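Local coordinates for protein sorbitol dehydrogenase (Gluconobacter oxydans, PDB 5ITG) that probably oxidises D-sorbitol to L-sorbose with a nicotinamide cofactor, NADP(H), held by a Rossmann-fold domain joined to a helical C-terminal domain, at residues 74-78 against 250-254. Residue numbers count along the deposited sequence, not the author numbering.
Sequences EFKAQ and DDDLP
One side-chain amide, that of Gln78, uses both of its ends to hold an Asx turn. Gln78, just past the C-terminal end of helix 66-77 (phi/psi -102/23), extends its side chain (chi1 m, chi2 t) so that OE1 accepts from the backbone N of Asp252 at 2.8 Å while NE2 donates to OD1 of Asp251 at 3.1 Å. With Asp251 at chi1 t, the same OD1 accepts from the backbone N of Leu253 at 2.8 Å, closing the turn; Asp251 OD2 is hydrogen-bonded to Ser83 OG, and Gln78 NE2 also donates to the carbonyl O of Leu81. Residues 250-254 have no regular secondary structure; CA atoms of Glu74 and Asp252 lie 6.7 Å apart, those of Phe75 and Leu253 7.6 Å. Beside these hydrogen bonds, Leu253 (chi1 m, chi2 t) sets CD1 3.3 Å from the Phe75 ring centroid, 5° off the ring normal, a CH-pi contact; the Phe75 CA-to-CB bond points away, but chi1 of -94° brings the ring nearer, and it also stacks with Tyr104. Glu74 OE2 and Asp252 OD1 are like charges 3.7 Å apart, with Lys70 forming a salt bridge to Glu74 OE2. The contact thus ties a helix of the Rossmann domain to the loop leading into strand 255-258, which runs parallel to strand 82-87. It illustrates a general principle: an amide, being donor and acceptor at once, can read a turn's backbone NH and its carboxylate together, tying the turn to the helix end with a neutral group.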
loop_
_atom_site.group_PDB
_atom_site.type_symbol
_atom_site.label_atom_id
_atom_site.label_comp_id
_atom_site.label_asym_id
_atom_site.label_seq_id
_atom_site.Cartn_x
_atom_site.Cartn_y
_atom_site.Cartn_z
ATOM N N GLU A 74 4.869 -10.590 -23.435
ATOM C CA GLU A 74 5.716 -9.407 -23.478
ATOM C C GLU A 74 6.865 -9.515 -22.482
ATOM O O GLU A 74 7.974 -9.049 -22.750
ATOM C CB GLU A 74 4.887 -8.157 -23.199
ATOM C CG GLU A 74 3.800 -7.912 -24.225
ATOM C CD GLU A 74 3.162 -6.547 -24.083
ATOM O OE1 GLU A 74 2.643 -6.241 -22.992
ATOM O OE2 GLU A 74 3.179 -5.779 -25.065
ATOM N N PHE A 75 6.596 -10.127 -21.330
ATOM C CA PHE A 75 7.618 -10.320 -20.301
ATOM C C PHE A 75 8.682 -11.285 -20.821
ATOM O O PHE A 75 9.871 -10.970 -20.833
ATOM C CB PHE A 75 6.991 -10.889 -19.021
ATOM C CG PHE A 75 6.610 -9.841 -18.005
ATOM C CD1 PHE A 75 7.586 -9.214 -17.231
ATOM C CD2 PHE A 75 5.279 -9.475 -17.827
ATOM C CE1 PHE A 75 7.240 -8.236 -16.293
ATOM C CE2 PHE A 75 4.921 -8.496 -16.892
ATOM C CZ PHE A 75 5.906 -7.877 -16.125
ATOM N N LYS A 76 8.247 -12.464 -21.255
ATOM C CA LYS A 76 9.170 -13.462 -21.783
ATOM C C LYS A 76 9.977 -12.890 -22.951
ATOM O O LYS A 76 11.154 -13.202 -23.112
ATOM C CB LYS A 76 8.395 -14.704 -22.240
ATOM C CG LYS A 76 7.650 -15.422 -21.117
ATOM C CD LYS A 76 8.610 -16.061 -20.110
ATOM C CE LYS A 76 9.410 -17.195 -20.745
ATOM N NZ LYS A 76 10.289 -17.898 -19.762
ATOM N N ALA A 77 9.345 -12.043 -23.756
ATOM C CA ALA A 77 10.013 -11.438 -24.906
ATOM C C ALA A 77 11.216 -10.590 -24.498
ATOM O O ALA A 77 12.206 -10.509 -25.227
ATOM C CB ALA A 77 9.020 -10.587 -25.699
ATOM N N GLN A 78 11.133 -9.955 -23.334
ATOM C CA GLN A 78 12.232 -9.123 -22.857
ATOM C C GLN A 78 13.049 -9.836 -21.790
ATOM O O GLN A 78 13.736 -9.192 -20.993
ATOM C CB GLN A 78 11.698 -7.803 -22.296
ATOM C CG GLN A 78 11.095 -6.891 -23.344
ATOM C CD GLN A 78 10.538 -5.610 -22.755
ATOM O OE1 GLN A 78 10.014 -4.760 -23.477
ATOM N NE2 GLN A 78 10.647 -5.462 -21.437
ATOM N N ASP A 250 13.155 0.901 -25.662
ATOM C CA ASP A 250 11.886 0.470 -26.236
ATOM C C ASP A 250 11.306 -0.598 -25.314
ATOM O O ASP A 250 11.258 -1.780 -25.652
ATOM C CB ASP A 250 12.098 -0.099 -27.642
ATOM C CG ASP A 250 10.809 -0.602 -28.266
ATOM O OD1 ASP A 250 9.843 0.185 -28.356
ATOM O OD2 ASP A 250 10.763 -1.786 -28.670
ATOM N N ASP A 251 10.869 -0.159 -24.140
ATOM C CA ASP A 251 10.317 -1.046 -23.134
ATOM C C ASP A 251 8.821 -1.250 -23.318
ATOM O O ASP A 251 8.077 -0.291 -23.467
ATOM C CB ASP A 251 10.580 -0.457 -21.747
ATOM C CG ASP A 251 10.358 -1.457 -20.628
ATOM O OD1 ASP A 251 9.815 -2.552 -20.893
ATOM O OD2 ASP A 251 10.727 -1.137 -19.478
ATOM N N ASP A 252 8.386 -2.504 -23.312
ATOM C CA ASP A 252 6.965 -2.808 -23.442
ATOM C C ASP A 252 6.280 -2.743 -22.075
ATOM O O ASP A 252 5.063 -2.556 -21.986
ATOM C CB ASP A 252 6.770 -4.206 -24.030
ATOM C CG ASP A 252 6.838 -4.214 -25.542
ATOM O OD1 ASP A 252 5.953 -3.603 -26.170
ATOM O OD2 ASP A 252 7.773 -4.823 -26.099
ATOM N N LEU A 253 7.074 -2.876 -21.017
ATOM C CA LEU A 253 6.560 -2.867 -19.649
ATOM C C LEU A 253 7.262 -1.855 -18.734
ATOM O O LEU A 253 7.732 -2.206 -17.653
ATOM C CB LEU A 253 6.705 -4.271 -19.059
ATOM C CG LEU A 253 6.102 -5.361 -19.945
ATOM C CD1 LEU A 253 6.635 -6.720 -19.542
ATOM C CD2 LEU A 253 4.583 -5.307 -19.846
ATOM N N PRO A 254 7.325 -0.581 -19.146
ATOM C CA PRO A 254 7.981 0.434 -18.320
ATOM C C PRO A 254 7.079 0.894 -17.184
ATOM O O PRO A 254 5.862 0.910 -17.324
ATOM C CB PRO A 254 8.232 1.556 -19.314
ATOM C CG PRO A 254 6.972 1.521 -20.118
ATOM C CD PRO A 254 6.780 0.024 -20.375
#